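Local coordinates for protein GDP-L-fucose synthase (Campylobacter jejuni subsp. jejuni serotype O:2, PDB 7M13) that is an NADPH-dependent oxidoreductase that makes GDP-D-glycero-L-gluco-heptose for the capsular polysaccharides of this bacterium, at residues K191-K196 with M341-Y346; R183-L188 with D337-M342; E152-N155 with N161-T164; Y63-A68 with Y256-I261. All coordinates share one frame; numbering follows the deposited sequence. Where two conformers were deposited one is given.

Contact 1: K191-K196 with M341-Y346; sequences KFHLAK and MMYEWY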
# COMPACT_ATOMS: atom_id res chain seq x y z
N LYS B 191 15.83 -32.34 -2.88
CA LYS B 191 15.47 -33.20 -4.04
C LYS B 191 16.65 -34.08 -4.42
O LYS B 191 16.45 -35.30 -4.64
CB LYS B 191 15.05 -32.35 -5.25
CG LYS B 191 13.62 -31.81 -5.22
CD LYS B 191 13.16 -31.22 -6.55
CE LYS B 191 13.32 -32.17 -7.72
NZ LYS B 191 12.55 -31.74 -8.92
N PHE B 192 17.86 -33.52 -4.51
CA PHE B 192 19.06 -34.30 -4.90
C PHE B 192 19.45 -35.26 -3.76
O PHE B 192 19.91 -36.36 -4.08
CB PHE B 192 20.22 -33.39 -5.30
CG PHE B 192 20.15 -33.00 -6.75
CD1 PHE B 192 20.65 -33.83 -7.73
CD2 PHE B 192 19.52 -31.82 -7.13
CE1 PHE B 192 20.56 -33.48 -9.07
CE2 PHE B 192 19.45 -31.46 -8.47
CZ PHE B 192 19.95 -32.30 -9.44
N HIS B 193 19.28 -34.87 -2.50
CA HIS B 193 19.61 -35.73 -1.33
C HIS B 193 18.75 -37.00 -1.38
O HIS B 193 19.31 -38.11 -1.27
CB HIS B 193 19.46 -34.97 -0.02
CG HIS B 193 19.74 -35.80 1.18
ND1 HIS B 193 21.03 -36.16 1.53
CD2 HIS B 193 18.92 -36.37 2.09
CE1 HIS B 193 20.99 -36.90 2.63
NE2 HIS B 193 19.70 -37.04 2.98
N LEU B 194 17.44 -36.85 -1.57
CA LEU B 194 16.49 -37.99 -1.64
C LEU B 194 16.76 -38.83 -2.89
O LEU B 194 16.65 -40.07 -2.79
CB LEU B 194 15.05 -37.48 -1.63
CG LEU B 194 14.61 -36.73 -0.38
CD1 LEU B 194 13.12 -36.46 -0.42
CD2 LEU B 194 14.99 -37.50 0.88
N ALA B 195 17.12 -38.21 -4.01
CA ALA B 195 17.54 -38.92 -5.24
C ALA B 195 18.73 -39.83 -4.91
O ALA B 195 18.76 -40.98 -5.40
CB ALA B 195 17.91 -37.94 -6.34
N LYS B 196 19.69 -39.31 -4.14
CA LYS B 196 20.89 -40.07 -3.71
C LYS B 196 20.45 -41.22 -2.80
O LYS B 196 20.90 -42.36 -3.02
CB LYS B 196 21.90 -39.16 -3.00
CG LYS B 196 23.21 -39.85 -2.63
CD LYS B 196 24.27 -38.92 -2.09
CE LYS B 196 24.00 -38.47 -0.67
NZ LYS B 196 25.16 -37.76 -0.09
N MET B 341 27.61 -25.33 3.08
CA MET B 341 27.30 -25.03 4.50
C MET B 341 25.90 -25.57 4.81
O MET B 341 25.72 -26.17 5.89
CB MET B 341 27.34 -23.52 4.80
CG MET B 341 28.66 -22.84 4.51
SD MET B 341 28.49 -21.02 4.54
CE MET B 341 28.29 -20.79 6.30
N MET B 342 24.93 -25.33 3.92
CA MET B 342 23.51 -25.70 4.11
C MET B 342 23.38 -27.24 4.12
O MET B 342 22.65 -27.77 4.99
CB MET B 342 22.63 -25.09 3.01
CG MET B 342 21.15 -25.35 3.22
SD MET B 342 20.05 -24.44 2.07
CE MET B 342 20.71 -24.92 0.48
N TYR B 343 24.09 -27.94 3.24
CA TYR B 343 24.02 -29.43 3.14
C TYR B 343 24.62 -30.06 4.41
O TYR B 343 24.02 -31.00 4.95
CB TYR B 343 24.71 -29.97 1.89
CG TYR B 343 24.39 -31.43 1.60
CD1 TYR B 343 23.09 -31.91 1.70
CD2 TYR B 343 25.39 -32.32 1.25
CE1 TYR B 343 22.79 -33.24 1.45
CE2 TYR B 343 25.11 -33.66 1.00
CZ TYR B 343 23.80 -34.12 1.10
OH TYR B 343 23.50 -35.43 0.85
N GLU B 344 25.75 -29.54 4.89
CA GLU B 344 26.38 -30.05 6.13
C GLU B 344 25.36 -29.98 7.27
O GLU B 344 25.19 -31.00 7.97
CB GLU B 344 27.67 -29.28 6.45
CG GLU B 344 28.77 -29.53 5.43
CD GLU B 344 29.21 -30.98 5.31
OE1 GLU B 344 28.76 -31.67 4.37
OE2 GLU B 344 30.01 -31.43 6.17
N TRP B 345 24.66 -28.85 7.43
CA TRP B 345 23.64 -28.72 8.50
C TRP B 345 22.49 -29.69 8.22
O TRP B 345 21.98 -30.30 9.18
CB TRP B 345 23.11 -27.28 8.67
CG TRP B 345 22.22 -27.19 9.88
CD1 TRP B 345 22.62 -27.26 11.18
CD2 TRP B 345 20.78 -27.09 9.91
NE1 TRP B 345 21.54 -27.18 12.02
CE2 TRP B 345 20.40 -27.07 11.27
CE3 TRP B 345 19.79 -26.99 8.93
CZ2 TRP B 345 19.07 -26.95 11.66
CZ3 TRP B 345 18.47 -26.88 9.32
CH2 TRP B 345 18.12 -26.86 10.67
N TYR B 346 22.08 -29.82 6.95
CA TYR B 346 20.90 -30.63 6.58
C TYR B 346 21.10 -32.07 7.09
O TYR B 346 20.14 -32.63 7.64
CB TYR B 346 20.64 -30.68 5.07
CG TYR B 346 19.41 -31.49 4.74
CD1 TYR B 346 18.15 -30.91 4.77
CD2 TYR B 346 19.48 -32.85 4.48
CE1 TYR B 346 17.01 -31.63 4.50
CE2 TYR B 346 18.34 -33.59 4.21
CZ TYR B 346 17.10 -32.98 4.21
OH TYR B 346 15.96 -33.68 3.95
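The phenol oxygen of Tyr343 is gripped by two nitrogens from the facing helix: His193 ND1, 2.7 Å from Tyr343 OH, and Lys196 NZ, which donates to the same oxygen across 3.0 Å. This is helix-helix packing, between helix 184-199 and helix 335-347, with an aromatic cluster of His193, Tyr343 and Tyr346 in the gap. The short axes stay 12.4 Å apart at their closest and cross at -53°, and the gap is bridged by His193, Lys196 and the two tyrosines. Tyr343 OH lies near the plane of the imidazole, at its edge, and either partner of that pair could be the donor. With CG anti to its own backbone N (chi1 178°), His193 swings its ring out between the two tyrosines, and its imidazole crosses the Tyr343 side chain at about a right angle. The edge of Tyr346 points at the face of the His193 ring, with centroids 5.2 Å apart. Lys196 NZ and Tyr346 OH have further partners, Val298 O and Asp209 OD2, which should help fix both side chains. On the imidazole face the closest approach is Tyr346 CE2 to His193 CD2, at 3.5 Å.

Contact 2: R183-L188 with D337-M342; sequences RVLPAL and DGIKMM. With NAP (NADP nicotinamide-adenine-dinucleotide phosphate), chain E.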
# COMPACT_ATOMS: atom_id res chain seq x y z
N ARG B 183 10.67 -22.54 -1.72
CA ARG B 183 12.02 -22.23 -1.19
C ARG B 183 13.03 -22.94 -2.08
O ARG B 183 13.38 -24.11 -1.76
CB ARG B 183 12.10 -22.62 0.28
CG ARG B 183 11.17 -21.77 1.12
CD ARG B 183 11.37 -21.98 2.58
NE ARG B 183 10.32 -21.28 3.29
CZ ARG B 183 10.48 -20.14 3.96
NH1 ARG B 183 9.42 -19.62 4.58
NH2 ARG B 183 11.66 -19.55 4.05
N VAL B 184 13.42 -22.28 -3.17
CA VAL B 184 13.96 -22.95 -4.39
C VAL B 184 15.22 -23.72 -3.98
O VAL B 184 15.31 -24.92 -4.29
CB VAL B 184 14.24 -21.96 -5.54
CG1 VAL B 184 15.05 -22.60 -6.65
CG2 VAL B 184 12.95 -21.37 -6.09
N LEU B 185 16.19 -23.05 -3.34
CA LEU B 185 17.52 -23.69 -3.14
C LEU B 185 17.41 -24.75 -2.05
O LEU B 185 17.83 -25.88 -2.27
CB LEU B 185 18.58 -22.63 -2.86
CG LEU B 185 20.04 -23.06 -3.01
CD1 LEU B 185 20.21 -24.10 -4.11
CD2 LEU B 185 20.95 -21.88 -3.26
N PRO B 186 16.80 -24.51 -0.87
CA PRO B 186 16.66 -25.57 0.13
C PRO B 186 15.95 -26.81 -0.41
O PRO B 186 16.40 -27.90 -0.09
CB PRO B 186 15.86 -24.90 1.26
CG PRO B 186 16.28 -23.44 1.15
CD PRO B 186 16.34 -23.20 -0.35
N ALA B 187 14.91 -26.64 -1.23
CA ALA B 187 14.11 -27.75 -1.82
C ALA B 187 14.95 -28.49 -2.85
O ALA B 187 14.89 -29.73 -2.87
CB ALA B 187 12.85 -27.25 -2.45
N LEU B 188 15.69 -27.76 -3.69
CA LEU B 188 16.60 -28.37 -4.69
C LEU B 188 17.61 -29.26 -3.95
O LEU B 188 17.80 -30.42 -4.37
CB LEU B 188 17.29 -27.26 -5.49
CG LEU B 188 18.03 -27.71 -6.74
CD1 LEU B 188 17.13 -28.52 -7.66
CD2 LEU B 188 18.58 -26.50 -7.48
N ASP B 337 29.84 -22.43 -1.96
CA ASP B 337 30.26 -22.49 -0.54
C ASP B 337 29.02 -22.49 0.34
O ASP B 337 28.95 -23.28 1.26
CB ASP B 337 31.23 -21.36 -0.19
CG ASP B 337 32.59 -21.51 -0.86
OD1 ASP B 337 33.03 -22.67 -1.05
OD2 ASP B 337 33.19 -20.47 -1.20
N GLY B 338 28.02 -21.65 0.02
CA GLY B 338 26.82 -21.53 0.87
C GLY B 338 26.00 -22.80 0.82
O GLY B 338 25.46 -23.20 1.86
N ILE B 339 25.89 -23.43 -0.34
CA ILE B 339 25.09 -24.67 -0.51
C ILE B 339 25.78 -25.79 0.28
O ILE B 339 25.07 -26.60 0.91
CB ILE B 339 24.92 -25.05 -1.99
CG1 ILE B 339 24.10 -24.01 -2.76
CG2 ILE B 339 24.28 -26.42 -2.13
CD1 ILE B 339 24.14 -24.19 -4.26
N LYS B 340 27.12 -25.82 0.27
CA LYS B 340 27.91 -26.77 1.09
C LYS B 340 27.56 -26.57 2.57
O LYS B 340 27.23 -27.59 3.23
CB LYS B 340 29.41 -26.59 0.85
CG LYS B 340 29.97 -27.32 -0.35
CD LYS B 340 31.49 -27.39 -0.31
CE LYS B 340 32.07 -28.28 -1.39
NZ LYS B 340 33.18 -27.61 -2.10
N MET B 341 27.61 -25.33 3.08
CA MET B 341 27.30 -25.03 4.50
C MET B 341 25.90 -25.57 4.81
O MET B 341 25.72 -26.17 5.89
CB MET B 341 27.34 -23.52 4.80
CG MET B 341 28.66 -22.84 4.51
SD MET B 341 28.49 -21.02 4.54
CE MET B 341 28.29 -20.79 6.30
N MET B 342 24.93 -25.33 3.92
CA MET B 342 23.51 -25.70 4.11
C MET B 342 23.38 -27.24 4.12
O MET B 342 22.65 -27.77 4.99
CB MET B 342 22.63 -25.09 3.01
CG MET B 342 21.15 -25.35 3.22
SD MET B 342 20.05 -24.44 2.07
CE MET B 342 20.71 -24.92 0.48
PA NAP E . 10.07 -17.21 7.18
O1A NAP E . 8.89 -17.48 6.31
O2A NAP E . 11.14 -18.27 7.25
O5B NAP E . 9.65 -16.92 8.67
C5B NAP E . 8.60 -16.00 8.97
C4B NAP E . 8.41 -16.04 10.45
O4B NAP E . 7.42 -15.03 10.77
C3B NAP E . 7.88 -17.38 11.00
O3B NAP E . 8.74 -17.83 12.05
C2B NAP E . 6.47 -17.05 11.46
O2B NAP E . 6.06 -17.74 12.64
C1B NAP E . 6.58 -15.56 11.78
N9A NAP E . 5.29 -14.91 11.73
C8A NAP E . 4.45 -14.80 10.66
N7A NAP E . 3.29 -14.25 10.95
C5A NAP E . 3.37 -13.99 12.30
C6A NAP E . 2.46 -13.42 13.21
N6A NAP E . 1.22 -13.04 12.88
N1A NAP E . 2.86 -13.32 14.50
C2A NAP E . 4.09 -13.73 14.83
N3A NAP E . 5.03 -14.28 14.06
C4A NAP E . 4.60 -14.39 12.80
O3 NAP E . 10.73 -15.83 6.72
PN NAP E . 12.07 -15.60 5.90
O1N NAP E . 12.04 -16.49 4.72
O2N NAP E . 13.18 -15.69 6.87
O5D NAP E . 11.86 -14.07 5.43
C5D NAP E . 12.36 -13.01 6.21
C4D NAP E . 12.06 -11.73 5.48
O4D NAP E . 12.76 -11.71 4.21
C3D NAP E . 10.57 -11.51 5.16
O3D NAP E . 10.23 -10.12 5.25
C2D NAP E . 10.49 -12.02 3.75
O2D NAP E . 9.35 -11.55 3.04
C1D NAP E . 11.80 -11.52 3.17
N1N NAP E . 12.16 -12.28 1.95
C2N NAP E . 12.41 -13.63 2.00
C3N NAP E . 12.65 -14.32 0.86
C7N NAP E . 12.91 -15.78 0.84
O7N NAP E . 13.30 -16.31 -0.22
N7N NAP E . 12.72 -16.46 1.97
C4N NAP E . 12.73 -13.63 -0.41
C5N NAP E . 12.50 -12.20 -0.38
C6N NAP E . 12.17 -11.61 0.73
P2B NAP E . 5.57 -19.27 12.56
O1X NAP E . 6.85 -20.05 12.40
O2X NAP E . 4.60 -19.42 11.47
O3X NAP E . 4.89 -19.50 13.93
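Arg183 NH1 donates to NAP O1A across 2.8 Å, with that oxygen at the edge of the guanidinium and in its plane. The neighbouring NH2 of Arg183 reaches a different phosphate, NAP O1N at 3.2 Å, so one side chain spans the adenosine and nicotinamide halves of the pyrophosphate. It can do so because the chain runs extended from CG to NE, while the residue itself sits at the N-cap position of helix 184-199. The positive guanidinium probably offsets part of the pyrophosphate charge; Lys144 is another ligand of the cofactor. Within the first turn, Leu185 and Pro186 turn instead to helix 335-347, the last helix of this extended short-chain dehydrogenase/reductase fold; the axes approach to 11.1 Å at a crossing angle of -58°. Here the meeting is wholly apolar and buried. Leu185 points across and sets both methyls on the end of Ile339, with CD2 of Leu185 3.8 Å from CG1 of Ile339, the two side chains lying at roughly a right angle. Met342, bent at its last torsion (chi3 54°), tucks its methyl CE 4.0 Å from Leu185 CG. Its sulfur meets a ring instead: Met342 SD stands 4.0 Å from Pro186 CG. Tyr171, from strand 162-171, touches Leu185, Pro186 and Met342 alike.

Contact 3: E152-N155 with N161-T164; sequences ESYN and NFIT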
# COMPACT_ATOMS: atom_id res chain seq x y z
N GLU B 152 10.03 4.85 5.00
CA GLU B 152 10.56 6.11 4.48
C GLU B 152 9.70 7.26 5.01
O GLU B 152 10.24 8.37 5.32
CB GLU B 152 10.55 6.08 2.96
CG GLU B 152 11.03 7.35 2.31
CD GLU B 152 10.93 7.21 0.81
OE1 GLU B 152 9.78 7.34 0.26
OE2 GLU B 152 12.00 6.95 0.20
N SER B 153 8.38 7.08 5.02
CA SER B 153 7.47 8.20 5.41
C SER B 153 7.66 8.56 6.89
O SER B 153 7.63 9.74 7.25
CB SER B 153 6.05 7.84 5.12
OG SER B 153 5.87 7.57 3.73
N TYR B 154 7.87 7.58 7.76
CA TYR B 154 8.20 7.81 9.19
C TYR B 154 9.54 8.56 9.27
O TYR B 154 9.70 9.53 10.05
CB TYR B 154 8.18 6.52 10.00
CG TYR B 154 6.81 6.20 10.52
CD1 TYR B 154 5.85 5.63 9.72
CD2 TYR B 154 6.40 6.67 11.77
CE1 TYR B 154 4.57 5.40 10.19
CE2 TYR B 154 5.12 6.45 12.24
CZ TYR B 154 4.18 5.83 11.44
OH TYR B 154 2.88 5.63 11.85
N ASN B 155 10.50 8.17 8.45
CA ASN B 155 11.83 8.80 8.49
C ASN B 155 11.68 10.29 8.14
O ASN B 155 12.31 11.17 8.75
CB ASN B 155 12.77 8.11 7.51
CG ASN B 155 13.10 6.67 7.92
OD1 ASN B 155 12.83 6.22 9.05
ND2 ASN B 155 13.67 5.94 6.98
N ASN B 161 14.58 6.26 11.96
CA ASN B 161 15.68 5.62 11.18
C ASN B 161 15.31 4.17 10.92
O ASN B 161 15.83 3.27 11.55
CB ASN B 161 17.06 5.79 11.82
CG ASN B 161 17.67 7.14 11.50
OD1 ASN B 161 18.06 7.39 10.35
ND2 ASN B 161 17.75 8.00 12.49
N PHE B 162 14.36 4.00 10.01
CA PHE B 162 13.74 2.72 9.64
C PHE B 162 14.15 2.40 8.21
O PHE B 162 13.75 3.11 7.28
CB PHE B 162 12.22 2.87 9.76
CG PHE B 162 11.63 3.17 11.13
CD1 PHE B 162 12.37 3.05 12.29
CD2 PHE B 162 10.30 3.49 11.23
CE1 PHE B 162 11.78 3.29 13.53
CE2 PHE B 162 9.72 3.74 12.46
CZ PHE B 162 10.47 3.65 13.59
N ILE B 163 14.93 1.35 8.03
CA ILE B 163 15.60 1.09 6.73
C ILE B 163 15.04 -0.20 6.14
O ILE B 163 14.94 -1.20 6.87
CB ILE B 163 17.11 0.95 6.94
CG1 ILE B 163 17.69 2.09 7.77
CG2 ILE B 163 17.78 0.85 5.59
CD1 ILE B 163 17.48 3.41 7.17
N THR B 164 14.71 -0.20 4.84
CA THR B 164 14.21 -1.38 4.12
C THR B 164 15.33 -1.95 3.26
O THR B 164 15.89 -1.20 2.42
CB THR B 164 12.98 -1.08 3.24
OG1 THR B 164 11.93 -0.67 4.14
CG2 THR B 164 12.51 -2.27 2.46
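Asn155 grips the backbone of Phe162 with both ends of its carboxamide. Phe162 N donates to Asn155 OD1 across 2.9 Å, and Asn155 ND2 returns the bond to Phe162 O at 2.8 Å, both fairly straight. Phe162 O lies close to the amide plane of Asn155, although the amide nitrogen stands tilted by 33° from the carbonyl plane it approaches. OD1 is also hydrogen-bonded to Thr160 OG1, and the three bonds together limit rotation of the amide. This is the tight half. The apolar half is looser: Tyr154 comes nearest with its CB, 3.9 Å from Phe162 CD2, and its ring meets Phe162 obliquely before leading off to Phe99, with its OH on His96 ND1. The partly exposed flank belongs to Asn161, whose CB points away from the helix. The contact closes the short turn between helix 138-158 and strand 162-171, within the beta-alpha-beta crossover of the Rossmann-type fold that starts from strand 105-111. Phe162 also rests on Cys151 of that helix and on Leu106 of the parallel strand 105-111, and Tyr85 of the second subunit packs on Tyr154.

Contact 4: Y63-A68 with Y256-I261; sequences YVFLTA and YTMQNI. With NAP (NADP nicotinamide-adenine-dinucleotide phosphate), chain E.
Met258 carries this contact, joining helix 247-260 to strand 63-66, in the parallel part of the Rossmann sheet, whose following loop borders NADP. Its CB points toward the strand, whereas Val64 turns its side chain away, to helix 80-100 beyond. The aromatic interactions come first. Met258 CE sits over the centre of the Phe65 ring, 3.9 Å from the centroid and 13° off the normal, a clear CH-pi contact, and the chain bent at chi2 (-60°) lays the methyl there. The sulfur makes Met-aromatic contacts with both neighbours, each oblique, and approaches Tyr63 most nearly where SD lies 4.0 Å from Tyr63 CD1. The plain apolar touch is Met258 CG against Phe65 CZ, at 3.5 Å. Polar bonds tidy residues 256-261: Asn260 ND2 donates to Tyr256 O at 3.1 Å, in the carbonyl plane on a lone pair, and Lys105 NZ of strand 105-111 binds the carbonyl oxygens of Thr257, Met258 and Ile261. Beyond the strand's end the cofactor is touched by van der Waals contact, with Ala68 CA 3.2 Å from NAP O4B. Back at the sheet, the same methyl, Met258 CE, lies 3.3 Å from Val64 O.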
# COMPACT_ATOMS: atom_id res chain seq x y z
N TYR B 63 16.26 -1.64 19.29
CA TYR B 63 16.55 -1.99 17.88
C TYR B 63 15.59 -3.10 17.50
O TYR B 63 15.29 -4.02 18.29
CB TYR B 63 18.01 -2.44 17.70
CG TYR B 63 18.93 -1.30 17.98
CD1 TYR B 63 19.28 -0.39 17.00
CD2 TYR B 63 19.47 -1.11 19.24
CE1 TYR B 63 20.09 0.69 17.27
CE2 TYR B 63 20.28 -0.04 19.53
CZ TYR B 63 20.60 0.87 18.55
OH TYR B 63 21.39 1.95 18.83
N VAL B 64 15.05 -3.03 16.28
CA VAL B 64 14.09 -4.02 15.76
C VAL B 64 14.56 -4.54 14.41
O VAL B 64 14.88 -3.73 13.50
CB VAL B 64 12.70 -3.37 15.64
CG1 VAL B 64 11.72 -4.33 15.00
CG2 VAL B 64 12.17 -2.88 17.00
N PHE B 65 14.61 -5.86 14.26
CA PHE B 65 14.70 -6.56 12.96
C PHE B 65 13.37 -7.18 12.65
O PHE B 65 12.93 -8.09 13.40
CB PHE B 65 15.83 -7.58 12.96
CG PHE B 65 17.21 -7.02 13.16
CD1 PHE B 65 17.98 -6.66 12.07
CD2 PHE B 65 17.79 -6.97 14.41
CE1 PHE B 65 19.26 -6.15 12.23
CE2 PHE B 65 19.08 -6.48 14.56
CZ PHE B 65 19.82 -6.11 13.46
N LEU B 66 12.69 -6.67 11.63
CA LEU B 66 11.32 -7.11 11.32
C LEU B 66 11.40 -8.20 10.26
O LEU B 66 11.45 -7.84 9.05
CB LEU B 66 10.50 -5.92 10.88
CG LEU B 66 9.07 -6.23 10.49
CD1 LEU B 66 8.41 -7.16 11.50
CD2 LEU B 66 8.33 -4.92 10.28
N THR B 67 11.42 -9.47 10.64
CA THR B 67 11.53 -10.57 9.65
C THR B 67 10.21 -11.31 9.47
O THR B 67 10.12 -12.08 8.51
CB THR B 67 12.65 -11.58 9.96
OG1 THR B 67 12.17 -12.59 10.87
CG2 THR B 67 13.89 -10.92 10.50
N ALA B 68 9.23 -11.11 10.34
CA ALA B 68 7.99 -11.89 10.31
C ALA B 68 7.19 -11.59 9.04
O ALA B 68 7.08 -10.42 8.65
CB ALA B 68 7.18 -11.56 11.52
N TYR B 256 25.25 -4.67 9.56
CA TYR B 256 26.02 -3.55 9.00
C TYR B 256 25.14 -2.30 8.85
O TYR B 256 25.57 -1.17 9.12
CB TYR B 256 26.62 -3.93 7.65
CG TYR B 256 27.42 -2.83 7.03
CD1 TYR B 256 28.76 -2.70 7.32
CD2 TYR B 256 26.84 -1.92 6.15
CE1 TYR B 256 29.50 -1.66 6.78
CE2 TYR B 256 27.56 -0.87 5.62
CZ TYR B 256 28.90 -0.75 5.94
OH TYR B 256 29.66 0.27 5.41
N THR B 257 23.92 -2.50 8.36
CA THR B 257 22.94 -1.40 8.21
C THR B 257 22.71 -0.77 9.57
O THR B 257 22.78 0.43 9.68
CB THR B 257 21.62 -1.92 7.62
OG1 THR B 257 21.86 -2.46 6.32
CG2 THR B 257 20.68 -0.76 7.34
N MET B 258 22.38 -1.57 10.59
CA MET B 258 22.15 -0.99 11.93
C MET B 258 23.36 -0.15 12.34
O MET B 258 23.19 0.94 12.90
CB MET B 258 21.97 -2.09 12.99
CG MET B 258 20.67 -2.75 12.93
SD MET B 258 19.28 -1.57 13.19
CE MET B 258 18.00 -2.75 13.59
N GLN B 259 24.57 -0.66 12.10
CA GLN B 259 25.76 -0.02 12.68
C GLN B 259 26.24 1.15 11.84
O GLN B 259 27.06 1.93 12.36
CB GLN B 259 26.89 -1.04 12.86
CG GLN B 259 26.58 -2.16 13.80
CD GLN B 259 26.20 -1.68 15.17
OE1 GLN B 259 25.14 -1.10 15.37
NE2 GLN B 259 27.02 -2.00 16.16
N ASN B 260 25.83 1.26 10.57
CA ASN B 260 26.55 2.17 9.63
C ASN B 260 25.61 3.00 8.75
O ASN B 260 26.08 4.04 8.25
CB ASN B 260 27.49 1.40 8.70
CG ASN B 260 28.64 0.79 9.48
OD1 ASN B 260 29.54 1.50 9.92
ND2 ASN B 260 28.54 -0.49 9.76
N ILE B 261 24.39 2.55 8.46
CA ILE B 261 23.56 3.20 7.41
C ILE B 261 22.36 3.83 8.10
O ILE B 261 21.50 3.12 8.62
CB ILE B 261 23.13 2.19 6.33
CG1 ILE B 261 24.33 1.57 5.63
CG2 ILE B 261 22.21 2.90 5.34
CD1 ILE B 261 23.97 0.45 4.72
PA NAP E . 10.07 -17.21 7.18
O1A NAP E . 8.89 -17.48 6.31
O2A NAP E . 11.14 -18.27 7.25
O5B NAP E . 9.65 -16.92 8.67
C5B NAP E . 8.60 -16.00 8.97
C4B NAP E . 8.41 -16.04 10.45
O4B NAP E . 7.42 -15.03 10.77
C3B NAP E . 7.88 -17.38 11.00
O3B NAP E . 8.74 -17.83 12.05
C2B NAP E . 6.47 -17.05 11.46
O2B NAP E . 6.06 -17.74 12.64
C1B NAP E . 6.58 -15.56 11.78
N9A NAP E . 5.29 -14.91 11.73
C8A NAP E . 4.45 -14.80 10.66
N7A NAP E . 3.29 -14.25 10.95
C5A NAP E . 3.37 -13.99 12.30
C6A NAP E . 2.46 -13.42 13.21
N6A NAP E . 1.22 -13.04 12.88
N1A NAP E . 2.86 -13.32 14.50
C2A NAP E . 4.09 -13.73 14.83
N3A NAP E . 5.03 -14.28 14.06
C4A NAP E . 4.60 -14.39 12.80
O3 NAP E . 10.73 -15.83 6.72
PN NAP E . 12.07 -15.60 5.90
O1N NAP E . 12.04 -16.49 4.72
O2N NAP E . 13.18 -15.69 6.87
O5D NAP E . 11.86 -14.07 5.43
C5D NAP E . 12.36 -13.01 6.21
C4D NAP E . 12.06 -11.73 5.48
O4D NAP E . 12.76 -11.71 4.21
C3D NAP E . 10.57 -11.51 5.16
O3D NAP E . 10.23 -10.12 5.25
C2D NAP E . 10.49 -12.02 3.75
O2D NAP E . 9.35 -11.55 3.04
C1D NAP E . 11.80 -11.52 3.17
N1N NAP E . 12.16 -12.28 1.95
C2N NAP E . 12.41 -13.63 2.00
C3N NAP E . 12.65 -14.32 0.86
C7N NAP E . 12.91 -15.78 0.84
O7N NAP E . 13.30 -16.31 -0.22
N7N NAP E . 12.72 -16.46 1.97
C4N NAP E . 12.73 -13.63 -0.41
C5N NAP E . 12.50 -12.20 -0.38
C6N NAP E . 12.17 -11.61 0.73
P2B NAP E . 5.57 -19.27 12.56
O1X NAP E . 6.85 -20.05 12.40
O2X NAP E . 4.60 -19.42 11.47
O3X NAP E . 4.89 -19.50 13.93

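How the contacts relate
Contact 4 opens first, at residues 63-68, and its loop is still open when contact 3 opens and closes within it, a short local loop between helix 138-158 and strand 162-171. These two share the central sheet and touch where Ile163 CG2 lies 3.7 Å from Thr257 CG2. Contacts 2 and 1 then open in turn on helix 184-199, before residues 256-261 close contact 4; both therefore cross it. They close last, on helix 335-347, where they overlap at Met341 and Met342. Contacts 3 and 4 tie up the Rossmann side, and contacts 1 and 2 the opposite side of the chain's centre, with NADP reached by contacts 2 and 4.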